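Local coordinates for AP205 bacteriophage COAT protein (Acinetobacter phage ap205, PDB 5FS4) that builds the icosahedral capsid of a small single-stranded RNA phage, its subunits pairing into dimers that are probably the units of shell assembly, at residues T28-S33 with G51-V56; V106-A111 with P122-V127; R59-P64 with V72-E77. The protein carries 2 engineered substitutions. All coordinates share one frame; numbering follows the deposited sequence.

Interaction 1 (T28-S33 with G51-V56)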
loop_
_atom_site.group_PDB
_atom_site.type_symbol
_atom_site.label_atom_id
_atom_site.label_comp_id
_atom_site.label_asym_id
_atom_site.label_seq_id
_atom_site.Cartn_x
_atom_site.Cartn_y
_atom_site.Cartn_z
ATOM N N THR B 28 -15.086 5.806 6.234
ATOM C CA THR B 28 -13.755 5.180 6.402
ATOM C C THR B 28 -13.853 3.643 6.325
ATOM O O THR B 28 -14.540 2.998 7.154
ATOM C CB THR B 28 -13.095 5.606 7.711
ATOM O OG1 THR B 28 -13.053 7.017 7.707
ATOM C CG2 THR B 28 -11.635 5.144 7.762
ATOM N N THR B 29 -13.232 3.053 5.295
ATOM C CA THR B 29 -13.376 1.601 5.106
ATOM C C THR B 29 -12.003 0.985 4.899
ATOM O O THR B 29 -11.086 1.650 4.450
ATOM C CB THR B 29 -14.300 1.202 3.924
ATOM O OG1 THR B 29 -13.816 1.773 2.701
ATOM C CG2 THR B 29 -15.648 1.681 4.133
ATOM N N PHE B 30 -11.870 -0.258 5.325
ATOM C CA PHE B 30 -10.727 -1.099 4.988
ATOM C C PHE B 30 -11.319 -2.429 4.569
ATOM O O PHE B 30 -12.012 -3.051 5.379
ATOM C CB PHE B 30 -9.815 -1.328 6.180
ATOM C CG PHE B 30 -8.674 -2.239 5.859
ATOM C CD1 PHE B 30 -7.652 -1.769 5.016
ATOM C CD2 PHE B 30 -8.674 -3.577 6.313
ATOM C CE1 PHE B 30 -6.580 -2.572 4.678
ATOM C CE2 PHE B 30 -7.599 -4.409 5.938
ATOM C CZ PHE B 30 -6.574 -3.887 5.148
ATOM N N SER B 31 -10.999 -2.898 3.357
ATOM C CA SER B 31 -11.531 -4.178 2.909
ATOM C C SER B 31 -10.422 -5.152 2.560
ATOM O O SER B 31 -9.380 -4.769 2.073
ATOM C CB SER B 31 -12.485 -3.928 1.760
ATOM O OG SER B 31 -11.757 -3.685 0.598
ATOM N N ALA B 32 -10.658 -6.439 2.801
ATOM C CA ALA B 32 -9.673 -7.496 2.477
ATOM C C ALA B 32 -10.413 -8.572 1.652
ATOM O O ALA B 32 -11.450 -9.090 2.088
ATOM C CB ALA B 32 -9.074 -8.080 3.792
ATOM N N SER B 33 -9.921 -8.857 0.456
ATOM C CA SER B 33 -10.594 -9.789 -0.443
ATOM C C SER B 33 -9.530 -10.791 -0.881
ATOM O O SER B 33 -8.511 -10.387 -1.438
ATOM C CB SER B 33 -11.090 -9.034 -1.650
ATOM O OG SER B 33 -11.717 -9.963 -2.525
ATOM N N GLY B 51 -4.327 -11.611 -2.514
ATOM C CA GLY B 51 -5.067 -10.814 -1.546
ATOM C C GLY B 51 -5.073 -9.355 -1.883
ATOM O O GLY B 51 -4.033 -8.761 -2.127
ATOM N N GLN B 52 -6.252 -8.749 -1.832
ATOM C CA GLN B 52 -6.420 -7.338 -2.248
ATOM C C GLN B 52 -6.874 -6.622 -1.026
ATOM O O GLN B 52 -7.912 -6.995 -0.483
ATOM C CB GLN B 52 -7.498 -7.188 -3.299
ATOM C CG GLN B 52 -7.622 -5.779 -3.830
ATOM C CD GLN B 52 -8.846 -5.578 -4.673
ATOM O OE1 GLN B 52 -8.765 -5.551 -5.887
ATOM N NE2 GLN B 52 -10.011 -5.467 -4.011
ATOM N N TYR B 53 -6.140 -5.588 -0.640
ATOM C CA TYR B 53 -6.378 -4.825 0.606
ATOM C C TYR B 53 -6.596 -3.376 0.219
ATOM O O TYR B 53 -5.733 -2.788 -0.395
ATOM C CB TYR B 53 -5.164 -4.940 1.533
ATOM C CG TYR B 53 -4.786 -6.337 1.856
ATOM C CD1 TYR B 53 -5.393 -6.988 2.943
ATOM C CD2 TYR B 53 -3.895 -7.067 1.065
ATOM C CE1 TYR B 53 -5.085 -8.320 3.240
ATOM C CE2 TYR B 53 -3.633 -8.426 1.325
ATOM C CZ TYR B 53 -4.229 -9.051 2.421
ATOM O OH TYR B 53 -3.862 -10.360 2.676
ATOM N N VAL B 54 -7.733 -2.789 0.571
ATOM C CA VAL B 54 -8.111 -1.431 0.112
ATOM C C VAL B 54 -8.533 -0.518 1.291
ATOM O O VAL B 54 -9.340 -0.881 2.145
ATOM C CB VAL B 54 -9.260 -1.449 -0.965
ATOM C CG1 VAL B 54 -9.520 -0.055 -1.435
ATOM C CG2 VAL B 54 -8.924 -2.330 -2.143
ATOM N N SER B 55 -7.901 0.661 1.362
ATOM C CA SER B 55 -8.162 1.620 2.449
ATOM C C SER B 55 -8.795 2.841 1.779
ATOM O O SER B 55 -8.342 3.245 0.725
ATOM C CB SER B 55 -6.885 2.048 3.165
ATOM O OG SER B 55 -6.215 0.948 3.793
ATOM N N VAL B 56 -9.867 3.385 2.385
ATOM C CA VAL B 56 -10.586 4.522 1.865
ATOM C C VAL B 56 -10.881 5.510 2.980
ATOM O O VAL B 56 -11.282 5.132 4.053
ATOM C CB VAL B 56 -11.914 4.148 1.159
ATOM C CG1 VAL B 56 -12.717 5.365 0.753
ATOM C CG2 VAL B 56 -11.665 3.262 -0.042
HETATM O O HOH W 1 -12.097 -0.147 1.674
HETATM O O HOH W 2 -10.533 -5.692 -0.811
#
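This contact is a ladder within the antiparallel beta hairpin formed by strands 28-38 and 47-60, whose segment axes lie 4.7 Å apart and 176° from each other. Three hydrogen-bonded pairs, Thr29-Val56, Ser31-Val54 and Ser33-Gln52, carry six backbone bonds; the shortest, from Gln52 N to Ser33 O, is 2.8 Å long, with its donor in the carbonyl plane. The two faces differ chemically. On one, Thr29 and Val56 lie side by side, and Thr29 OG1, held between its own N and carbonyl carbon (chi1 58°), comes 3.4 Å from Val56 CB. The same OG1 shares a water with Val54 O, which receives a proton from that water at 2.9 Å. A second water links Ser31 OG, Gln52 O and the amide NE2 of Gln52. On the other face Phe30 swings anti to its backbone N (chi1 177°): its CZ meets Tyr53 CD1 at 4.0 Å, while Ser55 OG sits in plane at the ring edge, 3.3 Å from Phe30 CD1. Ser55 OG is hydrogen-bonded to His102 of the second subunit, and Leu109 of that subunit packs on Ala32. A sheet covered on one face by the partner's helix is characteristic of the leviviral coat-protein dimer.

Interaction 2 (V106-A111 with P122-V127)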
loop_
_atom_site.group_PDB
_atom_site.type_symbol
_atom_site.label_atom_id
_atom_site.label_comp_id
_atom_site.label_asym_id
_atom_site.label_seq_id
_atom_site.Cartn_x
_atom_site.Cartn_y
_atom_site.Cartn_z
ATOM N N VAL B 106 8.627 1.613 -0.656
ATOM C CA VAL B 106 7.596 2.592 -0.792
ATOM C C VAL B 106 7.829 3.750 0.190
ATOM O O VAL B 106 7.714 4.910 -0.204
ATOM C CB VAL B 106 6.167 2.021 -0.619
ATOM C CG1 VAL B 106 5.175 3.183 -0.697
ATOM C CG2 VAL B 106 5.842 0.943 -1.665
ATOM N N ASP B 107 8.169 3.450 1.443
ATOM C CA ASP B 107 8.473 4.492 2.448
ATOM C C ASP B 107 9.547 5.435 1.929
ATOM O O ASP B 107 9.411 6.626 2.035
ATOM C CB ASP B 107 8.956 3.900 3.805
ATOM C CG ASP B 107 7.875 3.190 4.570
ATOM O OD1 ASP B 107 6.671 3.395 4.250
ATOM O OD2 ASP B 107 8.242 2.374 5.475
ATOM N N THR B 108 10.601 4.883 1.361
ATOM C CA THR B 108 11.727 5.737 0.842
ATOM C C THR B 108 11.255 6.805 -0.126
ATOM O O THR B 108 11.689 7.945 -0.034
ATOM C CB THR B 108 12.864 4.847 0.270
ATOM O OG1 THR B 108 13.466 4.053 1.315
ATOM C CG2 THR B 108 13.922 5.659 -0.390
ATOM N N LEU B 109 10.347 6.447 -1.040
ATOM C CA LEU B 109 9.860 7.340 -2.066
ATOM C C LEU B 109 8.683 8.184 -1.590
ATOM O O LEU B 109 8.662 9.388 -1.814
ATOM C CB LEU B 109 9.456 6.599 -3.298
ATOM C CG LEU B 109 10.496 5.789 -4.041
ATOM C CD1 LEU B 109 9.884 5.142 -5.278
ATOM C CD2 LEU B 109 11.694 6.621 -4.451
ATOM N N PHE B 110 7.734 7.544 -0.950
ATOM C CA PHE B 110 6.504 8.213 -0.531
ATOM C C PHE B 110 6.496 8.766 0.914
ATOM O O PHE B 110 6.003 9.891 1.136
ATOM C CB PHE B 110 5.312 7.247 -0.721
ATOM C CG PHE B 110 4.008 7.836 -0.301
ATOM C CD1 PHE B 110 3.287 8.621 -1.175
ATOM C CD2 PHE B 110 3.485 7.627 1.018
ATOM C CE1 PHE B 110 2.062 9.196 -0.784
ATOM C CE2 PHE B 110 2.281 8.191 1.392
ATOM C CZ PHE B 110 1.567 8.967 0.511
ATOM N N ALA B 111 6.941 7.972 1.881
ATOM C CA ALA B 111 6.834 8.341 3.312
ATOM C C ALA B 111 7.797 9.487 3.671
ATOM O O ALA B 111 7.412 10.496 4.263
ATOM C CB ALA B 111 7.139 7.162 4.211
ATOM N N PRO B 122 15.628 9.801 -8.435
ATOM C CA PRO B 122 16.359 8.689 -9.085
ATOM C C PRO B 122 17.573 8.170 -8.285
ATOM O O PRO B 122 18.119 7.094 -8.604
ATOM C CB PRO B 122 16.768 9.301 -10.433
ATOM C CG PRO B 122 17.073 10.708 -10.034
ATOM C CD PRO B 122 16.040 11.099 -8.990
ATOM N N THR B 123 17.984 8.907 -7.258
ATOM C CA THR B 123 19.064 8.464 -6.384
ATOM C C THR B 123 18.558 7.745 -5.123
ATOM O O THR B 123 19.365 7.428 -4.290
ATOM C CB THR B 123 19.938 9.657 -5.938
ATOM O OG1 THR B 123 19.240 10.449 -4.961
ATOM C CG2 THR B 123 20.355 10.516 -7.179
ATOM N N ALA B 124 17.233 7.568 -4.962
ATOM C CA ALA B 124 16.658 6.880 -3.824
ATOM C C ALA B 124 17.305 5.494 -3.609
ATOM O O ALA B 124 17.575 4.757 -4.571
ATOM C CB ALA B 124 15.147 6.773 -3.996
ATOM N N ALA B 125 17.553 5.171 -2.339
ATOM C CA ALA B 125 18.229 3.947 -1.934
ATOM C C ALA B 125 17.164 2.811 -1.860
ATOM O O ALA B 125 16.591 2.537 -0.812
ATOM C CB ALA B 125 18.877 4.154 -0.557
ATOM N N ILE B 126 16.934 2.171 -2.982
ATOM C CA ILE B 126 16.025 1.025 -3.093
ATOM C C ILE B 126 16.809 -0.299 -2.952
ATOM O O ILE B 126 17.943 -0.425 -3.460
ATOM C CB ILE B 126 15.314 1.063 -4.468
ATOM C CG1 ILE B 126 14.498 2.356 -4.653
ATOM C CG2 ILE B 126 14.430 -0.176 -4.720
ATOM C CD1 ILE B 126 13.469 2.665 -3.554
ATOM N N VAL B 127 16.207 -1.262 -2.233
ATOM C CA VAL B 127 16.876 -2.479 -1.886
ATOM C C VAL B 127 16.040 -3.718 -2.134
ATOM O O VAL B 127 14.817 -3.645 -2.108
ATOM C CB VAL B 127 17.309 -2.464 -0.403
ATOM C CG1 VAL B 127 18.243 -1.283 -0.144
ATOM C CG2 VAL B 127 16.119 -2.450 0.555
HETATM O O HOH W 3 14.281 1.611 0.306
#
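Leu109, near the end of helix 92-111 of this leviviral coat fold, is the main apolar link to the returning C-terminal chain at 122-127. Its CB leaves the helix across the line to that chain, and CG, anti to the carbonyl carbon (chi1 -61°), bends the side chain nearer. CG then meets Ile126 CD1 at 4.3 Å. From this fork CD2 reaches Ala124 CB at 3.5 Å, closer than usual carbon-carbon contact and thus evidence of tight local fit. In the preceding residue, Thr108, CB is directed toward the chain, and CG2, anti to the backbone N, lies 4.0 Å from the same Ala124 methyl, so that methyl is approached by two branches of adjacent helix residues. The chain kinks here in an inverse gamma turn centred on Ala125, closed by a weak bond from Ile126 N to Ala124 O at 3.1 Å. After the turn, Ile126 packs on Trp20 of the second subunit and Val127 joins an antiparallel ladder with that subunit, so the tail enters the dimer interface directly after this contact. Thr108 OG1 also hydrogen-bonds to Arg104 O within the helix. The polar bridge across the contact is one water, 2.8 Å from Thr108 OG1 and donating to Ala125 O at 2.7 Å.

Interaction 3 (R59-P64 with V72-E77)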
loop_
_atom_site.group_PDB
_atom_site.type_symbol
_atom_site.label_atom_id
_atom_site.label_comp_id
_atom_site.label_asym_id
_atom_site.label_seq_id
_atom_site.Cartn_x
_atom_site.Cartn_y
_atom_site.Cartn_z
ATOM N N ARG B 59 -11.633 12.720 2.797
ATOM C CA ARG B 59 -10.864 13.760 3.429
ATOM C C ARG B 59 -11.231 15.140 2.910
ATOM O O ARG B 59 -11.093 15.399 1.724
ATOM C CB ARG B 59 -9.385 13.483 3.133
ATOM C CG ARG B 59 -8.351 14.412 3.803
ATOM C CD ARG B 59 -8.184 14.206 5.292
ATOM N NE ARG B 59 -7.777 12.863 5.609
ATOM C CZ ARG B 59 -7.758 12.350 6.826
ATOM N NH1 ARG B 59 -8.089 13.083 7.860
ATOM N NH2 ARG B 59 -7.411 11.082 6.986
ATOM N N PRO B 60 -11.668 16.057 3.810
ATOM C CA PRO B 60 -11.952 17.436 3.431
ATOM C C PRO B 60 -10.790 18.054 2.652
ATOM O O PRO B 60 -9.633 17.938 3.050
ATOM C CB PRO B 60 -12.156 18.151 4.799
ATOM C CG PRO B 60 -12.481 17.075 5.752
ATOM C CD PRO B 60 -11.682 15.896 5.283
ATOM N N ALA B 61 -11.110 18.674 1.530
ATOM C CA ALA B 61 -10.129 19.488 0.869
ATOM C C ALA B 61 -9.722 20.620 1.819
ATOM O O ALA B 61 -10.541 21.018 2.655
ATOM C CB ALA B 61 -10.709 20.057 -0.427
ATOM N N PRO B 62 -8.488 21.178 1.687
ATOM C CA PRO B 62 -8.085 22.300 2.540
ATOM C C PRO B 62 -8.950 23.548 2.316
ATOM O O PRO B 62 -9.386 23.764 1.204
ATOM C CB PRO B 62 -6.623 22.555 2.103
ATOM C CG PRO B 62 -6.181 21.270 1.496
ATOM C CD PRO B 62 -7.382 20.731 0.822
ATOM N N LYS B 63 -9.247 24.297 3.376
ATOM C CA LYS B 63 -10.064 25.528 3.286
ATOM C C LYS B 63 -9.239 26.598 2.658
ATOM O O LYS B 63 -8.041 26.679 2.927
ATOM C CB LYS B 63 -10.443 26.046 4.677
ATOM C CG LYS B 63 -11.339 25.126 5.458
ATOM C CD LYS B 63 -11.611 25.613 6.869
ATOM C CE LYS B 63 -11.415 24.466 7.851
ATOM N NZ LYS B 63 -12.096 24.685 9.145
ATOM N N PRO B 64 -9.849 27.467 1.854
ATOM C CA PRO B 64 -9.003 28.581 1.373
ATOM C C PRO B 64 -8.656 29.590 2.502
ATOM O O PRO B 64 -9.097 29.461 3.689
ATOM C CB PRO B 64 -9.857 29.218 0.250
ATOM C CG PRO B 64 -11.242 28.919 0.632
ATOM C CD PRO B 64 -11.260 27.666 1.494
ATOM N N VAL B 72 -16.436 28.010 6.537
ATOM C CA VAL B 72 -16.489 27.129 5.361
ATOM C C VAL B 72 -16.333 25.667 5.808
ATOM O O VAL B 72 -15.464 25.359 6.658
ATOM C CB VAL B 72 -15.397 27.487 4.328
ATOM C CG1 VAL B 72 -15.329 26.460 3.178
ATOM C CG2 VAL B 72 -15.661 28.872 3.778
ATOM N N ILE B 73 -17.192 24.797 5.265
ATOM C CA ILE B 73 -16.990 23.352 5.311
ATOM C C ILE B 73 -16.725 22.919 3.891
ATOM O O ILE B 73 -17.602 23.055 3.019
ATOM C CB ILE B 73 -18.212 22.561 5.795
ATOM C CG1 ILE B 73 -18.759 23.114 7.127
ATOM C CG2 ILE B 73 -17.863 21.086 5.910
ATOM C CD1 ILE B 73 -17.749 23.334 8.197
ATOM N N MET B 74 -15.530 22.348 3.662
ATOM C CA MET B 74 -15.129 21.944 2.290
ATOM C C MET B 74 -15.653 20.530 1.890
ATOM O O MET B 74 -15.940 19.726 2.755
ATOM C CB MET B 74 -13.580 22.045 2.153
ATOM C CG MET B 74 -13.053 23.496 2.287
ATOM S SD MET B 74 -13.476 24.514 0.874
ATOM C CE MET B 74 -12.355 23.894 -0.350
ATOM N N PRO B 75 -15.842 20.271 0.596
ATOM C CA PRO B 75 -16.212 18.917 0.165
ATOM C C PRO B 75 -15.061 17.932 0.395
ATOM O O PRO B 75 -13.909 18.392 0.567
ATOM C CB PRO B 75 -16.458 19.072 -1.332
ATOM C CG PRO B 75 -15.660 20.279 -1.710
ATOM C CD PRO B 75 -15.693 21.199 -0.534
ATOM N N ASN B 76 -15.346 16.629 0.325
ATOM C CA ASN B 76 -14.279 15.617 0.519
ATOM C C ASN B 76 -13.747 15.062 -0.770
ATOM O O ASN B 76 -14.469 14.840 -1.726
ATOM C CB ASN B 76 -14.747 14.442 1.368
ATOM C CG ASN B 76 -15.259 14.870 2.729
ATOM O OD1 ASN B 76 -14.680 15.702 3.380
ATOM N ND2 ASN B 76 -16.318 14.251 3.175
ATOM N N GLU B 77 -12.461 14.784 -0.727
ATOM C CA GLU B 77 -11.775 13.952 -1.691
ATOM C C GLU B 77 -11.771 12.548 -1.224
ATOM O O GLU B 77 -12.073 12.261 -0.090
ATOM C CB GLU B 77 -10.313 14.437 -1.903
ATOM C CG GLU B 77 -9.333 14.263 -0.734
ATOM C CD GLU B 77 -7.877 14.281 -1.192
ATOM O OE1 GLU B 77 -7.589 13.812 -2.319
ATOM O OE2 GLU B 77 -7.000 14.758 -0.405
HETATM O O HOH W 4 -14.582 26.429 8.686
#
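Arg59 and Glu77 put their side chains on the same face of the sheet, but they share only their carbon stems, Arg59 CB and Glu77 CG lying 3.9 Å apart. Beyond CG the arginine bends twice and leads away, which leaves Arg59 NE 6.4 Å from Glu77 OE2, too far for a salt bridge. Each charge is met by other partners: Arg59 NE by Gln79 and its NH2 by Glu98 of the second subunit, and Glu77 OE2 by Ser88 and Asn91 of that subunit. Beneath the two stems their backbones form a hydrogen-bonded pair, and Glu77 N stands 41° out of the plane of the Arg59 carbonyl, off its lone pairs. Next, Asn76 lies alongside Pro60 with OD1 3.1 Å from Pro60 N, a close approach that is not a hydrogen bond, because the proline nitrogen carries no proton. The last rung is Ala61 N to Pro75 O at 3.0 Å, almost straight at 174°.

Past this rung Met74 takes over. All three of its torsions turn the same way (chi3 -74°), curling the chain into a hook that crosses Lys63 and Pro64 obliquely. Its CB lies 3.2 Å from Ala61 O, its SD 3.9 Å from Pro64 CD, and its CE 3.4 Å from Pro62 O, so the hook meets two carbonyl oxygens with its carbons and a proline ring carbon with its sulfur. At the outer end a water accepts from Lys63 NZ and donates to Val72 O. The connecting loop carries engineered glycines at 67 and 71, positions where interchain disulfides are seen in another structure of this protein. Direct backbone bonds stop at Ala61-Pro75; Pro62 and Pro64 offer no amide donor beyond, and the arms meet there through Met74 and a water bridge.

How the interactions relate
From the N terminus, interaction 1 comes first, pairing 28-33 with 51-56 and closing a loop of 17 residues that includes the hairpin turn. Strand 47-60 then runs on into interaction 3, where 59-64 meets 72-77 round a seven-residue loop, so this one strand is bound to 28-38 on one side and to 76-88 on the other. Strand 76-88 leads to helix 92-111, whose end enters interaction 2 and closes a loop of ten residues with 122-127. The three contacts are in series; none nests or crosses. Interactions 1 and 3 knit one sheet, with centres about 24 Å apart, while interaction 2 ties helix to tail, and all three touch the second subunit.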